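Local coordinates for protein glycoside Hydrolase (Bacteroides uniformis, PDB 5T99) that probably removes galactose units from agarose-derived oligosaccharides as a family 2 glycoside hydrolase, and binds the sugar mimic galacto-isofagomine, at residues W98-M111 / G167-Y181. Residues are numbered along the deposited sequence; the frame is centred on the assembly and turned at random.
Sequences WKDKIVRIGFDGAM and GIYRNVWLRVDNKVY. With EDO (1,2-ethanediol), chain M.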
ATOM      1  N   TRP A  98     -20.798  29.819  -1.058  1.00 32.31           N
ATOM      2  CA  TRP A  98     -19.410  30.078  -0.664  1.00 30.91           C
ATOM      3  C   TRP A  98     -19.119  31.557  -0.365  1.00 30.96           C
ATOM      4  O   TRP A  98     -17.995  31.900  -0.011  1.00 29.66           O
ATOM      5  CB  TRP A  98     -18.420  29.592  -1.734  1.00 29.49           C
ATOM      6  CG  TRP A  98     -18.634  28.213  -2.256  1.00 28.13           C
ATOM      7  CD1 TRP A  98     -19.379  27.218  -1.696  1.00 28.16           C
ATOM      8  CD2 TRP A  98     -18.066  27.667  -3.448  1.00 27.42           C
ATOM      9  NE1 TRP A  98     -19.319  26.085  -2.478  1.00 27.71           N
ATOM     10  CE2 TRP A  98     -18.512  26.334  -3.553  1.00 26.81           C
ATOM     11  CE3 TRP A  98     -17.215  28.175  -4.436  1.00 27.25           C
ATOM     12  CZ2 TRP A  98     -18.155  25.511  -4.615  1.00 26.50           C
ATOM     13  CZ3 TRP A  98     -16.843  27.345  -5.482  1.00 27.06           C
ATOM     14  CH2 TRP A  98     -17.321  26.030  -5.566  1.00 26.46           C
ATOM     15  N   LYS A  99     -20.109  32.432  -0.538  1.00 33.72           N
ATOM     16  CA  LYS A  99     -19.968  33.864  -0.222  1.00 35.14           C
ATOM     17  C   LYS A  99     -19.573  34.056   1.247  1.00 34.25           C
ATOM     18  O   LYS A  99     -20.212  33.490   2.136  1.00 33.15           O
ATOM     19  CB  LYS A  99     -21.287  34.592  -0.538  1.00 37.23           C
ATOM     20  CG  LYS A  99     -21.332  36.094  -0.263  1.00 39.85           C
ATOM     21  CD  LYS A  99     -20.342  36.874  -1.110  1.00 42.92           C
ATOM     22  CE  LYS A  99     -20.429  38.371  -0.837  1.00 46.08           C
ATOM     23  NZ  LYS A  99     -21.748  38.954  -1.220  1.00 46.88           N
ATOM     24  N   ASP A 100     -18.495  34.808   1.480  1.00 33.66           N
ATOM     25  CA  ASP A 100     -17.975  35.118   2.834  1.00 34.25           C
ATOM     26  C   ASP A 100     -17.480  33.911   3.653  1.00 32.98           C
ATOM     27  O   ASP A 100     -17.239  34.036   4.858  1.00 31.26           O
ATOM     28  CB  ASP A 100     -18.991  35.954   3.648  1.00 35.21           C
ATOM     29  CG  ASP A 100     -19.244  37.335   3.031  1.00 35.69           C
ATOM     30  OD1 ASP A 100     -18.252  38.066   2.794  1.00 34.16           O
ATOM     31  OD2 ASP A 100     -20.426  37.683   2.798  1.00 34.31           O
ATOM     32  N   LYS A 101     -17.295  32.771   2.979  1.00 31.65           N
ATOM     33  CA  LYS A 101     -16.760  31.555   3.572  1.00 31.17           C
ATOM     34  C   LYS A 101     -15.266  31.492   3.345  1.00 28.98           C
ATOM     35  O   LYS A 101     -14.742  32.130   2.431  1.00 27.59           O
ATOM     36  CB  LYS A 101     -17.407  30.317   2.938  1.00 32.95           C
ATOM     37  CG  LYS A 101     -18.700  29.812   3.567  1.00 35.61           C
ATOM     38  CD  LYS A 101     -19.506  30.867   4.310  1.00 37.17           C
ATOM     39  CE  LYS A 101     -20.890  30.360   4.662  1.00 38.96           C
ATOM     40  NZ  LYS A 101     -21.529  31.308   5.614  1.00 41.47           N
ATOM     41  N   ILE A 102     -14.588  30.709   4.181  1.00 27.94           N
ATOM     42  CA  ILE A 102     -13.195  30.336   3.937  1.00 27.50           C
ATOM     43  C   ILE A 102     -13.245  29.153   2.986  1.00 25.82           C
ATOM     44  O   ILE A 102     -13.975  28.198   3.219  1.00 24.89           O
ATOM     45  CB  ILE A 102     -12.446  29.930   5.219  1.00 28.02           C
ATOM     46  CG1 ILE A 102     -12.554  31.017   6.309  1.00 28.69           C
ATOM     47  CG2 ILE A 102     -10.987  29.615   4.907  1.00 28.33           C
ATOM     48  CD1 ILE A 102     -11.964  32.363   5.952  1.00 28.78           C
ATOM     49  N   VAL A 103     -12.482  29.234   1.904  1.00 25.94           N
ATOM     50  CA  VAL A 103     -12.510  28.217   0.859  1.00 25.81           C
ATOM     51  C   VAL A 103     -11.083  27.761   0.610  1.00 24.77           C
ATOM     52  O   VAL A 103     -10.213  28.588   0.380  1.00 25.25           O
ATOM     53  CB  VAL A 103     -13.132  28.762  -0.438  1.00 26.51           C
ATOM     54  CG1 VAL A 103     -13.205  27.665  -1.506  1.00 26.95           C
ATOM     55  CG2 VAL A 103     -14.520  29.331  -0.148  1.00 26.91           C
ATOM     56  N   ARG A 104     -10.854  26.450   0.698  1.00 24.27           N
ATOM     57  CA  ARG A 104      -9.534  25.841   0.492  1.00 23.48           C
ATOM     58  C   ARG A 104      -9.664  24.622  -0.417  1.00 22.72           C
ATOM     59  O   ARG A 104     -10.720  23.981  -0.446  1.00 21.76           O
ATOM     60  CB  ARG A 104      -8.933  25.407   1.826  1.00 23.64           C
ATOM     61  CG  ARG A 104      -8.710  26.535   2.836  1.00 24.27           C
ATOM     62  CD  ARG A 104      -8.441  25.974   4.231  1.00 24.92           C
ATOM     63  NE  ARG A 104      -9.653  25.412   4.854  1.00 25.08           N
ATOM     64  CZ  ARG A 104      -9.702  24.385   5.717  1.00 24.81           C
ATOM     65  NH1 ARG A 104      -8.603  23.731   6.099  1.00 24.59           N
ATOM     66  NH2 ARG A 104     -10.890  23.993   6.201  1.00 24.48           N
ATOM     67  N   ILE A 105      -8.603  24.324  -1.166  1.00 21.78           N
ATOM     68  CA  ILE A 105      -8.538  23.116  -1.968  1.00 21.87           C
ATOM     69  C   ILE A 105      -7.383  22.272  -1.444  1.00 22.00           C
ATOM     70  O   ILE A 105      -6.235  22.728  -1.412  1.00 21.63           O
ATOM     71  CB  ILE A 105      -8.328  23.378  -3.474  1.00 21.94           C
ATOM     72  CG1 ILE A 105      -9.286  24.451  -3.996  1.00 22.05           C
ATOM     73  CG2 ILE A 105      -8.494  22.087  -4.273  1.00 21.92           C
ATOM     74  CD1 ILE A 105     -10.747  24.096  -3.922  1.00 22.17           C
ATOM     75  N   GLY A 106      -7.705  21.053  -1.032  1.00 20.63           N
ATOM     76  CA  GLY A 106      -6.730  20.136  -0.493  1.00 20.65           C
ATOM     77  C   GLY A 106      -6.355  19.142  -1.572  1.00 20.54           C
ATOM     78  O   GLY A 106      -7.235  18.526  -2.184  1.00 19.95           O
ATOM     79  N   PHE A 107      -5.050  19.001  -1.805  1.00 19.87           N
ATOM     80  CA  PHE A 107      -4.500  17.978  -2.678  1.00 19.31           C
ATOM     81  C   PHE A 107      -3.791  16.936  -1.810  1.00 18.91           C
ATOM     82  O   PHE A 107      -2.791  17.252  -1.160  1.00 18.52           O
ATOM     83  CB  PHE A 107      -3.496  18.612  -3.666  1.00 19.46           C
ATOM     84  CG  PHE A 107      -4.097  19.646  -4.588  1.00 18.99           C
ATOM     85  CD1 PHE A 107      -4.508  19.302  -5.869  1.00 19.32           C
ATOM     86  CD2 PHE A 107      -4.233  20.959  -4.187  1.00 19.26           C
ATOM     87  CE1 PHE A 107      -5.058  20.253  -6.726  1.00 19.13           C
ATOM     88  CE2 PHE A 107      -4.778  21.912  -5.035  1.00 19.22           C
ATOM     89  CZ  PHE A 107      -5.186  21.558  -6.311  1.00 18.98           C
ATOM     90  N   ASP A 108      -4.302  15.706  -1.791  1.00 18.37           N
ATOM     91  CA  ASP A 108      -3.614  14.595  -1.110  1.00 18.27           C
ATOM     92  C   ASP A 108      -2.275  14.195  -1.753  1.00 18.90           C
ATOM     93  O   ASP A 108      -1.412  13.584  -1.098  1.00 18.64           O
ATOM     94  CB  ASP A 108      -4.509  13.353  -1.058  1.00 17.98           C
ATOM     95  CG  ASP A 108      -5.736  13.538  -0.186  1.00 17.71           C
ATOM     96  OD1 ASP A 108      -5.756  14.458   0.672  1.00 16.70           O
ATOM     97  OD2 ASP A 108      -6.689  12.746  -0.377  1.00 17.02           O
ATOM     98  N   GLY A 109      -2.113  14.492  -3.039  1.00 19.05           N
ATOM     99  CA  GLY A 109      -0.898  14.115  -3.736  1.00 19.31           C
ATOM    100  C   GLY A 109      -0.917  14.561  -5.178  1.00 19.61           C
ATOM    101  O   GLY A 109      -1.928  14.409  -5.879  1.00 19.64           O
ATOM    102  N   ALA A 110       0.205  15.129  -5.602  1.00 19.75           N
ATOM    103  CA  ALA A 110       0.418  15.511  -6.978  1.00 19.88           C
ATOM    104  C   ALA A 110       1.888  15.268  -7.320  1.00 20.09           C
ATOM    105  O   ALA A 110       2.778  15.873  -6.729  1.00 19.44           O
ATOM    106  CB  ALA A 110       0.039  16.962  -7.172  1.00 20.36           C
ATOM    107  N   MET A 111       2.119  14.378  -8.285  1.00 20.77           N
ATOM    108  CA  MET A 111       3.437  13.837  -8.596  1.00 21.36           C
ATOM    109  C   MET A 111       3.961  14.412  -9.915  1.00 21.47           C
ATOM    110  O   MET A 111       3.369  14.149 -10.966  1.00 22.22           O
ATOM    111  CB  MET A 111       3.319  12.314  -8.706  1.00 21.10           C
ATOM    112  CG  MET A 111       4.640  11.571  -8.794  1.00 21.32           C
ATOM    113  SD  MET A 111       5.600  11.624  -7.267  1.00 21.83           S
ATOM    114  CE  MET A 111       4.623  10.520  -6.230  1.00 21.68           C
ATOM    115  N   GLY A 167       1.149  12.975 -12.352  1.00 19.96           N
ATOM    116  CA  GLY A 167      -0.202  13.551 -12.353  1.00 19.77           C
ATOM    117  C   GLY A 167      -0.764  13.797 -10.970  1.00 19.20           C
ATOM    118  O   GLY A 167      -0.114  13.519  -9.968  1.00 19.23           O
ATOM    119  N   ILE A 168      -1.991  14.302 -10.926  1.00 19.01           N
ATOM    120  CA  ILE A 168      -2.722  14.480  -9.680  1.00 19.09           C
ATOM    121  C   ILE A 168      -3.320  13.111  -9.387  1.00 18.71           C
ATOM    122  O   ILE A 168      -4.488  12.846  -9.673  1.00 18.12           O
ATOM    123  CB  ILE A 168      -3.789  15.596  -9.770  1.00 19.67           C
ATOM    124  CG1 ILE A 168      -3.141  16.905 -10.268  1.00 20.07           C
ATOM    125  CG2 ILE A 168      -4.439  15.794  -8.407  1.00 19.11           C
ATOM    126  CD1 ILE A 168      -4.107  18.055 -10.488  1.00 20.60           C
ATOM    127  N   TYR A 169      -2.461  12.251  -8.835  1.00 18.67           N
ATOM    128  CA  TYR A 169      -2.706  10.818  -8.648  1.00 18.62           C
ATOM    129  C   TYR A 169      -3.467  10.461  -7.359  1.00 19.22           C
ATOM    130  O   TYR A 169      -3.794   9.279  -7.130  1.00 19.13           O
ATOM    131  CB  TYR A 169      -1.371  10.052  -8.695  1.00 18.84           C
ATOM    132  CG  TYR A 169      -0.504  10.164  -7.442  1.00 19.22           C
ATOM    133  CD1 TYR A 169      -0.326   9.074  -6.588  1.00 19.42           C
ATOM    134  CD2 TYR A 169       0.143  11.361  -7.113  1.00 19.25           C
ATOM    135  CE1 TYR A 169       0.457   9.181  -5.437  1.00 19.42           C
ATOM    136  CE2 TYR A 169       0.921  11.475  -5.982  1.00 19.14           C
ATOM    137  CZ  TYR A 169       1.074  10.393  -5.139  1.00 19.17           C
ATOM    138  OH  TYR A 169       1.849  10.528  -4.008  1.00 18.73           O
ATOM    139  N   ARG A 170      -3.719  11.457  -6.507  1.00 19.23           N
ATOM    140  CA  ARG A 170      -4.518  11.264  -5.286  1.00 19.62           C
ATOM    141  C   ARG A 170      -5.678  12.240  -5.281  1.00 19.68           C
ATOM    142  O   ARG A 170      -5.707  13.186  -6.076  1.00 20.18           O
ATOM    143  CB  ARG A 170      -3.668  11.464  -4.027  1.00 19.80           C
ATOM    144  CG  ARG A 170      -2.571  10.424  -3.828  1.00 19.73           C
ATOM    145  CD  ARG A 170      -1.957  10.554  -2.447  1.00 19.43           C
ATOM    146  NE  ARG A 170      -0.885   9.579  -2.223  1.00 18.91           N
ATOM    147  CZ  ARG A 170       0.127   9.734  -1.367  1.00 18.57           C
ATOM    148  NH1 ARG A 170       0.257  10.851  -0.641  1.00 18.69           N
ATOM    149  NH2 ARG A 170       1.050   8.779  -1.262  1.00 18.57           N
ATOM    150  N   ASN A 171      -6.623  12.020  -4.369  1.00 19.42           N
ATOM    151  CA  ASN A 171      -7.863  12.790  -4.361  1.00 19.09           C
ATOM    152  C   ASN A 171      -7.622  14.272  -4.076  1.00 18.97           C
ATOM    153  O   ASN A 171      -6.594  14.661  -3.502  1.00 17.86           O
ATOM    154  CB  ASN A 171      -8.855  12.228  -3.341  1.00 19.31           C
ATOM    155  CG  ASN A 171      -9.278  10.802  -3.639  1.00 19.40           C
ATOM    156  OD1 ASN A 171      -9.157   9.923  -2.782  1.00 21.00           O
ATOM    157  ND2 ASN A 171      -9.778  10.561  -4.838  1.00 18.70           N
ATOM    158  N   VAL A 172      -8.587  15.080  -4.502  1.00 19.53           N
ATOM    159  CA  VAL A 172      -8.581  16.522  -4.303  1.00 20.08           C
ATOM    160  C   VAL A 172      -9.869  16.874  -3.573  1.00 20.49           C
ATOM    161  O   VAL A 172     -10.913  16.284  -3.854  1.00 20.80           O
ATOM    162  CB  VAL A 172      -8.478  17.263  -5.656  1.00 20.60           C
ATOM    163  CG1 VAL A 172      -8.437  18.770  -5.452  1.00 21.13           C
ATOM    164  CG2 VAL A 172      -7.228  16.811  -6.410  1.00 20.86           C
ATOM    165  N   TRP A 173      -9.799  17.825  -2.646  1.00 20.72           N
ATOM    166  CA  TRP A 173     -10.924  18.138  -1.757  1.00 21.56           C
ATOM    167  C   TRP A 173     -11.248  19.634  -1.735  1.00 22.75           C
ATOM    168  O   TRP A 173     -10.348  20.463  -1.680  1.00 23.78           O
ATOM    169  CB  TRP A 173     -10.628  17.650  -0.336  1.00 20.89           C
ATOM    170  CG  TRP A 173     -10.326  16.199  -0.303  1.00 20.39           C
ATOM    171  CD1 TRP A 173      -9.095  15.625  -0.348  1.00 20.26           C
ATOM    172  CD2 TRP A 173     -11.271  15.124  -0.281  1.00 20.25           C
ATOM    173  NE1 TRP A 173      -9.209  14.264  -0.336  1.00 20.51           N
ATOM    174  CE2 TRP A 173     -10.535  13.925  -0.297  1.00 20.20           C
ATOM    175  CE3 TRP A 173     -12.670  15.060  -0.251  1.00 20.24           C
ATOM    176  CZ2 TRP A 173     -11.144  12.666  -0.270  1.00 20.14           C
ATOM    177  CZ3 TRP A 173     -13.286  13.806  -0.232  1.00 20.31           C
ATOM    178  CH2 TRP A 173     -12.516  12.625  -0.231  1.00 20.51           C
ATOM    179  N   LEU A 174     -12.536  19.954  -1.795  1.00 22.99           N
ATOM    180  CA  LEU A 174     -13.027  21.306  -1.587  1.00 23.91           C
ATOM    181  C   LEU A 174     -13.511  21.429  -0.145  1.00 23.25           C
ATOM    182  O   LEU A 174     -14.295  20.607   0.312  1.00 22.77           O
ATOM    183  CB  LEU A 174     -14.180  21.599  -2.557  1.00 24.98           C
ATOM    184  CG  LEU A 174     -14.975  22.897  -2.358  1.00 25.79           C
ATOM    185  CD1 LEU A 174     -14.129  24.099  -2.737  1.00 25.29           C
ATOM    186  CD2 LEU A 174     -16.271  22.834  -3.163  1.00 26.28           C
ATOM    187  N   ARG A 175     -13.049  22.463   0.554  1.00 24.29           N
ATOM    188  CA  ARG A 175     -13.412  22.706   1.952  1.00 25.30           C
ATOM    189  C   ARG A 175     -13.983  24.109   2.060  1.00 25.75           C
ATOM    190  O   ARG A 175     -13.283  25.096   1.800  1.00 27.02           O
ATOM    191  CB  ARG A 175     -12.190  22.537   2.861  1.00 25.86           C
ATOM    192  CG  ARG A 175     -11.800  21.076   3.058  1.00 26.93           C
ATOM    193  CD  ARG A 175     -10.326  20.877   3.383  1.00 27.62           C
ATOM    194  NE  ARG A 175      -9.899  19.497   3.129  1.00 28.39           N
ATOM    195  CZ  ARG A 175      -8.629  19.075   3.072  1.00 29.06           C
ATOM    196  NH1 ARG A 175      -7.599  19.916   3.271  1.00 28.64           N
ATOM    197  NH2 ARG A 175      -8.382  17.785   2.817  1.00 29.14           N
ATOM    198  N   VAL A 176     -15.264  24.190   2.409  1.00 25.85           N
ATOM    199  CA  VAL A 176     -15.954  25.450   2.559  1.00 26.13           C
ATOM    200  C   VAL A 176     -16.297  25.555   4.034  1.00 26.89           C
ATOM    201  O   VAL A 176     -17.078  24.753   4.546  1.00 26.48           O
ATOM    202  CB  VAL A 176     -17.225  25.494   1.690  1.00 27.06           C
ATOM    203  CG1 VAL A 176     -18.028  26.771   1.952  1.00 27.50           C
ATOM    204  CG2 VAL A 176     -16.850  25.398   0.218  1.00 27.18           C
ATOM    205  N   ASP A 177     -15.700  26.529   4.716  1.00 27.24           N
ATOM    206  CA  ASP A 177     -15.910  26.718   6.147  1.00 27.14           C
ATOM    207  C   ASP A 177     -16.438  28.114   6.486  1.00 25.88           C
ATOM    208  O   ASP A 177     -16.242  29.056   5.724  1.00 26.19           O
ATOM    209  CB  ASP A 177     -14.599  26.466   6.895  1.00 28.24           C
ATOM    210  CG  ASP A 177     -14.252  24.994   6.976  1.00 29.59           C
ATOM    211  OD1 ASP A 177     -14.546  24.375   8.011  1.00 29.35           O
ATOM    212  OD2 ASP A 177     -13.700  24.451   5.997  1.00 31.87           O
ATOM    213  N   ASN A 178     -17.109  28.229   7.635  1.00 24.09           N
ATOM    214  CA  ASN A 178     -17.365  29.526   8.267  1.00 23.65           C
ATOM    215  C   ASN A 178     -16.054  30.023   8.859  1.00 23.61           C
ATOM    216  O   ASN A 178     -15.073  29.286   8.897  1.00 23.91           O
ATOM    217  CB  ASN A 178     -18.438  29.415   9.353  1.00 23.08           C
ATOM    218  CG  ASN A 178     -19.775  28.969   8.797  1.00 22.77           C
ATOM    219  OD1 ASN A 178     -20.346  29.632   7.930  1.00 22.28           O
ATOM    220  ND2 ASN A 178     -20.269  27.831   9.259  1.00 22.39           N
ATOM    221  N   LYS A 179     -16.035  31.269   9.319  1.00 23.73           N
ATOM    222  CA  LYS A 179     -14.785  31.901   9.747  1.00 23.84           C
ATOM    223  C   LYS A 179     -14.243  31.456  11.131  1.00 23.49           C
ATOM    224  O   LYS A 179     -13.125  31.855  11.515  1.00 22.90           O
ATOM    225  CB  LYS A 179     -14.915  33.416   9.658  1.00 25.07           C
ATOM    226  CG  LYS A 179     -15.011  33.893   8.218  1.00 26.66           C
ATOM    227  CD  LYS A 179     -15.113  35.405   8.128  1.00 27.73           C
ATOM    228  CE  LYS A 179     -15.371  35.854   6.698  1.00 28.60           C
ATOM    229  NZ  LYS A 179     -15.007  37.284   6.494  1.00 29.05           N
ATOM    230  N   VAL A 180     -15.016  30.645  11.862  1.00 21.67           N
ATOM    231  CA  VAL A 180     -14.509  29.901  13.008  1.00 20.67           C
ATOM    232  C   VAL A 180     -14.571  28.414  12.670  1.00 19.67           C
ATOM    233  O   VAL A 180     -15.653  27.850  12.491  1.00 18.57           O
ATOM    234  CB  VAL A 180     -15.312  30.196  14.290  1.00 21.08           C
ATOM    235  CG1 VAL A 180     -14.642  29.556  15.500  1.00 20.89           C
ATOM    236  CG2 VAL A 180     -15.451  31.701  14.504  1.00 21.53           C
ATOM    237  N   TYR A 181     -13.408  27.776  12.592  1.00 19.25           N
ATOM    238  CA  TYR A 181     -13.330  26.396  12.097  1.00 19.26           C
ATOM    239  C   TYR A 181     -12.039  25.686  12.491  1.00 18.68           C
ATOM    240  O   TYR A 181     -11.035  26.314  12.870  1.00 17.97           O
ATOM    241  CB  TYR A 181     -13.430  26.371  10.561  1.00 19.61           C
ATOM    242  CG  TYR A 181     -12.219  27.001   9.890  1.00 20.36           C
ATOM    243  CD1 TYR A 181     -11.215  26.217   9.323  1.00 20.49           C
ATOM    244  CD2 TYR A 181     -12.057  28.387   9.866  1.00 20.89           C
ATOM    245  CE1 TYR A 181     -10.102  26.796   8.731  1.00 20.71           C
ATOM    246  CE2 TYR A 181     -10.938  28.978   9.284  1.00 20.76           C
ATOM    247  CZ  TYR A 181      -9.969  28.185   8.716  1.00 20.82           C
ATOM    248  OH  TYR A 181      -8.872  28.789   8.145  1.00 20.65           O
TER
HETATM  249  C1  EDO M 911     -15.895  34.545  -1.205  1.00 29.82           C
HETATM  250  O1  EDO M 911     -16.889  35.502  -0.812  1.00 28.92           O
HETATM  251  C2  EDO M 911     -14.676  34.552  -0.286  1.00 30.28           C
HETATM  252  O2  EDO M 911     -15.034  34.602   1.104  1.00 31.44           O
HETATM  253  O   HOH W   1     -12.291  26.038   4.381  1.00 16.01           O
HETATM  254  O   HOH W   2      -6.229  10.516  -1.803  1.00 21.73           O
HETATM  255  O   HOH W   3      -5.964  17.391   1.236  1.00 22.70           O
HETATM  256  O   HOH W   4      -4.239  15.505  -5.009  1.00 17.13           O
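Asp-177 OD2 is met by two groups: Arg-104 NH2 bonds to it at 2.9 Å in a salt bridge, and water 1, which accepts the N-H of Arg-104 NE, lies 2.7 Å from Asp-177 OD2. OD2 and water 1 both lie at the edge of the guanidinium, in its plane, although NH2 meets the carboxylate from well above its plane (61°). A bend at chi3 (-73°) turns the guanidinium so that Tyr-181 CE1 lies over the centre of one face, with Arg-175 CB and CD against the opposite face. Further along, Trp-173 NE1, in its ring plane, donates to Asp-108 OD2 (2.9 Å), and Arg-175 stretches over Gly-106, where a side chain would clash with its NH1. On the other face Val-176 CG2 makes a CH-pi contact over Trp-98, and Leu-174 CD1 meets Ile-105 CD1 at 3.6 Å. Past Phe-107 the ladder breaks; there the extended Arg-170 chain carries NH1 to Asp-108 O (3.2 Å, N-H...O 164°). A leucine here would probably leave that carbonyl, and those of Tyr-130 and Pro-351, without their guanidinium donor. Antiparallel strands 102-107 and 172-177 are the central pair of a four-stranded sheet in the family 2 sugar-binding domain, between 133-136 and 28-29; Glu-134 on the former bridges Arg-104 and Arg-175, while Ile-105 and Phe-107 pack onto strand 146-153 of the six-stranded sheet, as in a beta sandwich.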